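Side-chain contacts in superantigen-like protein SSL10 (PDB 6LWT), which probably blocks classical complement activation by binding the Fc region of human IgG, and probably also hinders plasma clotting by binding prothrombin: residues A[26-31]-A[137-142]; A[126-129]-A[134-137]. All blocks are in the same frame, centred on the assembly; numbering follows the deposited sequence.

Interaction 1. Residues A[26-31]-A[137-142]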
# COMPACT_ATOMS: atom_id res chain seq x y z
N THR A 26 -4.31 -10.05 2.99
CA THR A 26 -3.00 -9.60 2.51
C THR A 26 -1.93 -10.61 2.86
O THR A 26 -2.05 -11.32 3.85
CB THR A 26 -2.57 -8.24 3.11
OG1 THR A 26 -2.30 -8.38 4.52
CG2 THR A 26 -3.62 -7.21 2.91
N MET A 27 -0.87 -10.66 2.07
CA MET A 27 0.29 -11.49 2.38
C MET A 27 1.53 -10.79 1.90
O MET A 27 1.53 -10.21 0.81
CB MET A 27 0.21 -12.85 1.65
CG MET A 27 -1.01 -13.70 1.94
SD MET A 27 -0.75 -15.42 1.42
CE MET A 27 -0.98 -15.23 -0.34
N GLU A 28 2.59 -10.83 2.71
CA GLU A 28 3.91 -10.39 2.29
C GLU A 28 4.67 -11.62 1.85
O GLU A 28 4.86 -12.56 2.64
CB GLU A 28 4.66 -9.71 3.42
CG GLU A 28 3.97 -8.47 3.92
CD GLU A 28 4.83 -7.64 4.84
OE1 GLU A 28 4.33 -7.25 5.92
OE2 GLU A 28 6.00 -7.36 4.48
N MET A 29 5.08 -11.64 0.59
CA MET A 29 5.76 -12.80 0.03
C MET A 29 7.12 -12.36 -0.44
O MET A 29 7.25 -11.47 -1.30
CB MET A 29 4.95 -13.39 -1.11
CG MET A 29 3.61 -13.95 -0.65
SD MET A 29 2.52 -14.29 -2.03
CE MET A 29 2.12 -12.66 -2.55
N LYS A 30 8.13 -12.99 0.14
CA LYS A 30 9.52 -12.62 -0.07
C LYS A 30 10.18 -13.65 -1.01
O LYS A 30 9.82 -14.84 -1.01
CB LYS A 30 10.20 -12.53 1.31
CG LYS A 30 11.71 -12.67 1.32
CD LYS A 30 12.30 -12.32 2.68
CE LYS A 30 12.76 -10.87 2.75
NZ LYS A 30 13.59 -10.59 3.97
N ASN A 31 11.11 -13.18 -1.83
CA ASN A 31 11.97 -14.05 -2.64
C ASN A 31 11.17 -14.95 -3.63
O ASN A 31 11.40 -16.17 -3.72
CB ASN A 31 12.86 -14.89 -1.70
CG ASN A 31 14.10 -15.42 -2.38
OD1 ASN A 31 14.84 -14.66 -3.02
ND2 ASN A 31 14.37 -16.71 -2.22
N ASP A 137 0.44 2.72 1.68
CA ASP A 137 -0.96 3.12 1.72
C ASP A 137 -1.79 2.13 2.55
O ASP A 137 -2.48 2.53 3.50
CB ASP A 137 -1.53 3.22 0.31
CG ASP A 137 -3.03 3.43 0.27
OD1 ASP A 137 -3.50 4.54 0.65
OD2 ASP A 137 -3.75 2.49 -0.15
N TYR A 138 -1.71 0.87 2.19
CA TYR A 138 -2.49 -0.17 2.86
C TYR A 138 -2.21 -0.25 4.35
O TYR A 138 -3.14 -0.25 5.16
CB TYR A 138 -2.27 -1.54 2.22
CG TYR A 138 -3.28 -2.56 2.69
CD1 TYR A 138 -3.12 -3.23 3.91
CD2 TYR A 138 -4.41 -2.83 1.93
CE1 TYR A 138 -4.06 -4.15 4.34
CE2 TYR A 138 -5.36 -3.75 2.36
CZ TYR A 138 -5.18 -4.40 3.54
OH TYR A 138 -6.13 -5.31 3.95
N LYS A 139 -0.94 -0.35 4.71
CA LYS A 139 -0.58 -0.53 6.10
C LYS A 139 -0.89 0.73 6.93
O LYS A 139 -1.27 0.60 8.09
CB LYS A 139 0.87 -0.92 6.26
CG LYS A 139 1.12 -2.35 5.83
CD LYS A 139 2.57 -2.72 6.06
CE LYS A 139 2.74 -4.21 5.93
NZ LYS A 139 4.14 -4.59 6.22
N LEU A 140 -0.70 1.91 6.35
CA LEU A 140 -1.10 3.14 7.03
C LEU A 140 -2.62 3.16 7.29
O LEU A 140 -3.05 3.50 8.40
CB LEU A 140 -0.65 4.39 6.26
CG LEU A 140 0.84 4.74 6.40
CD1 LEU A 140 1.26 5.79 5.39
CD2 LEU A 140 1.13 5.19 7.83
N ARG A 141 -3.42 2.77 6.30
CA ARG A 141 -4.86 2.76 6.52
C ARG A 141 -5.29 1.74 7.55
O ARG A 141 -6.13 2.04 8.40
CB ARG A 141 -5.65 2.61 5.23
CG ARG A 141 -5.39 3.76 4.29
CD ARG A 141 -6.45 3.88 3.22
NE ARG A 141 -5.95 4.51 1.99
CZ ARG A 141 -6.71 5.11 1.08
NH1 ARG A 141 -6.14 5.59 -0.02
NH2 ARG A 141 -8.03 5.23 1.24
N LYS A 142 -4.71 0.55 7.50
CA LYS A 142 -5.00 -0.48 8.50
C LYS A 142 -4.67 -0.01 9.91
O LYS A 142 -5.46 -0.23 10.85
CB LYS A 142 -4.27 -1.78 8.19
CG LYS A 142 -4.77 -2.97 9.02
CD LYS A 142 -4.06 -4.25 8.61
CE LYS A 142 -2.67 -4.31 9.22
NZ LYS A 142 -2.04 -5.66 9.10
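Tyr138 and Lys139, neighbours on helix 133-148, reach Thr26 and Glu28 on strand 26-30. The contact is small, with one methyl-to-phenol touch and one salt bridge.

Asp137 comes first along the helix. It does not touch the strand but pairs with Arg141, one turn further on. Arg141 NE lies 2.8 Å from Asp137 OD1, and Arg141 NH1 bonds to the same oxygen. OD1 lies close to the guanidinium plane, at its edge. The other oxygen, OD2, bonds to Tyr22 OH, so this carboxylate is held on both oxygens.

With CB directed at the strand and CG anti to the backbone N (chi1 -168°), the phenol end of Tyr138 reaches Thr26. Thr26 CG2 meets the ring obliquely and sits against both CZ and OH of Tyr138, 3.3 Å from each. This is tight for two carbons.

The CB of Lys139 does not point at the strand, but the extended chain beyond CG brings the ammonium to Glu28. NZ of Lys139 lies 2.7 Å from OE1 of Glu28. It sits above the carboxylate, 52° out of its plane. The two side chains cross at about a right angle. Lys139 NZ has a second carboxylate partner, Glu135 OE2, one turn back on the same helix. Two acids therefore share the ammonium.

Arg141 closes the walk. Besides gripping Asp137, it sends NH2 to Tyr151 OH and to the backbone oxygen of Ser176, which ties the helix to other parts of its own domain. The arrangement is part of the interface between the two domains of the staphylococcal and streptococcal toxin fold, in which a strand of the N-terminal OB-fold domain meets the long helix of the beta-grasp domain.

Interaction 2. Residues A[126-129]-A[134-137]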
# COMPACT_ATOMS: atom_id res chain seq x y z
N ILE A 126 9.22 1.04 9.42
CA ILE A 126 9.26 0.36 8.14
C ILE A 126 10.55 -0.47 8.09
O ILE A 126 11.66 0.10 8.13
CB ILE A 126 9.24 1.36 6.99
CG1 ILE A 126 7.95 2.18 7.03
CG2 ILE A 126 9.35 0.64 5.66
CD1 ILE A 126 7.93 3.35 6.10
N LYS A 127 10.41 -1.79 7.97
CA LYS A 127 11.55 -2.73 8.07
C LYS A 127 12.30 -2.86 6.73
O LYS A 127 13.52 -3.03 6.71
CB LYS A 127 11.14 -4.15 8.52
CG LYS A 127 9.97 -4.28 9.49
CD LYS A 127 10.23 -3.69 10.86
CE LYS A 127 8.90 -3.33 11.53
NZ LYS A 127 9.02 -3.25 13.00
N LYS A 128 11.57 -2.77 5.62
CA LYS A 128 12.16 -2.94 4.29
C LYS A 128 12.96 -1.73 3.83
O LYS A 128 12.65 -0.59 4.17
CB LYS A 128 11.06 -3.20 3.26
CG LYS A 128 10.20 -4.42 3.52
CD LYS A 128 8.93 -4.37 2.68
CE LYS A 128 8.50 -5.78 2.33
NZ LYS A 128 7.18 -5.83 1.67
N GLU A 129 13.98 -1.97 3.02
CA GLU A 129 14.74 -0.91 2.36
C GLU A 129 13.89 -0.15 1.35
O GLU A 129 14.10 1.05 1.14
CB GLU A 129 15.96 -1.49 1.64
CG GLU A 129 16.72 -0.50 0.76
CD GLU A 129 18.01 -1.05 0.17
OE1 GLU A 129 18.80 -1.66 0.94
OE2 GLU A 129 18.24 -0.86 -1.04
N LYS A 134 1.71 1.23 -2.69
CA LYS A 134 0.64 0.29 -2.36
C LYS A 134 0.70 -0.23 -0.92
O LYS A 134 -0.30 -0.19 -0.19
CB LYS A 134 0.71 -0.90 -3.31
CG LYS A 134 -0.34 -1.95 -3.05
CD LYS A 134 0.01 -3.25 -3.75
CE LYS A 134 -1.13 -4.23 -3.64
NZ LYS A 134 -2.36 -3.74 -4.29
N GLU A 135 1.86 -0.74 -0.53
CA GLU A 135 2.04 -1.34 0.80
C GLU A 135 1.97 -0.28 1.89
O GLU A 135 1.37 -0.50 2.95
CB GLU A 135 3.37 -2.09 0.88
CG GLU A 135 3.57 -2.80 2.21
CD GLU A 135 4.85 -3.63 2.31
OE1 GLU A 135 5.44 -4.00 1.28
OE2 GLU A 135 5.24 -3.93 3.45
N LEU A 136 2.58 0.88 1.63
CA LEU A 136 2.57 1.97 2.59
C LEU A 136 1.15 2.50 2.79
O LEU A 136 0.68 2.63 3.91
CB LEU A 136 3.53 3.08 2.16
CG LEU A 136 3.79 4.18 3.21
CD1 LEU A 136 4.12 3.62 4.59
CD2 LEU A 136 4.90 5.07 2.71
N ASP A 137 0.44 2.72 1.68
CA ASP A 137 -0.96 3.12 1.72
C ASP A 137 -1.79 2.13 2.55
O ASP A 137 -2.48 2.53 3.50
CB ASP A 137 -1.53 3.22 0.31
CG ASP A 137 -3.03 3.43 0.27
OD1 ASP A 137 -3.50 4.54 0.65
OD2 ASP A 137 -3.75 2.49 -0.15
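The carboxylate of Glu135 is the flat group here, and Lys128 and Glu135 approach each other from opposite directions. Lys128 NZ uses the syn lone pair of Glu135 OE1, on the side of the other oxygen. That bond is short, 2.6 Å from Lys128 NZ to Glu135 OE1. Because the approach is syn, Lys128 NZ also lies 3.2 Å from Glu135 OE2. The contact lies in the beta-grasp domain, where the loop before strand 130-132 packs on the start of helix 133-148.

The Glu135 chain is extended, with CG anti to the backbone N (chi1 -177°), and reaches straight out to the loop. Lys128 bends at its third torsion (chi3 149°) on the way to it. Both residues are buried, so each charge needs a partner. Lys128 NZ has a second one in Asp72 OD2, on strand 71-76 of the OB-fold domain. Two acids round one buried ammonium should favour its protonated state. Glu135 N is bonded in turn to Thr132 OG1, close to the start of the helix.

Beside the ion pair the contact is apolar. Ile126 and Leu136 cross at about a right angle, and both also touch Ile131 and Ile192. They meet through single methyl groups, Ile126 CD1 lying 4.1 Å from Leu136 CD1.

Both interactions use helix 133-148, but with different partners. Interaction 1 joins it to the OB-fold domain and is partly exposed. Interaction 2 stays within the beta-grasp domain and is buried, which suits its added aliphatic pair. Each relies on one lysine-glutamate salt bridge, with the lysine on the helix in interaction 1 and on the loop in interaction 2. The charges join up where the contacts touch. Glu28 OE2 forms a long, weak ion pair with Lys128 NZ, 3.4 Å away. Glu28 OE2 also lies 3.7 Å from Glu135 OE2, and the two lysines probably offset this closeness of like charges. One charge network thus spans both domains.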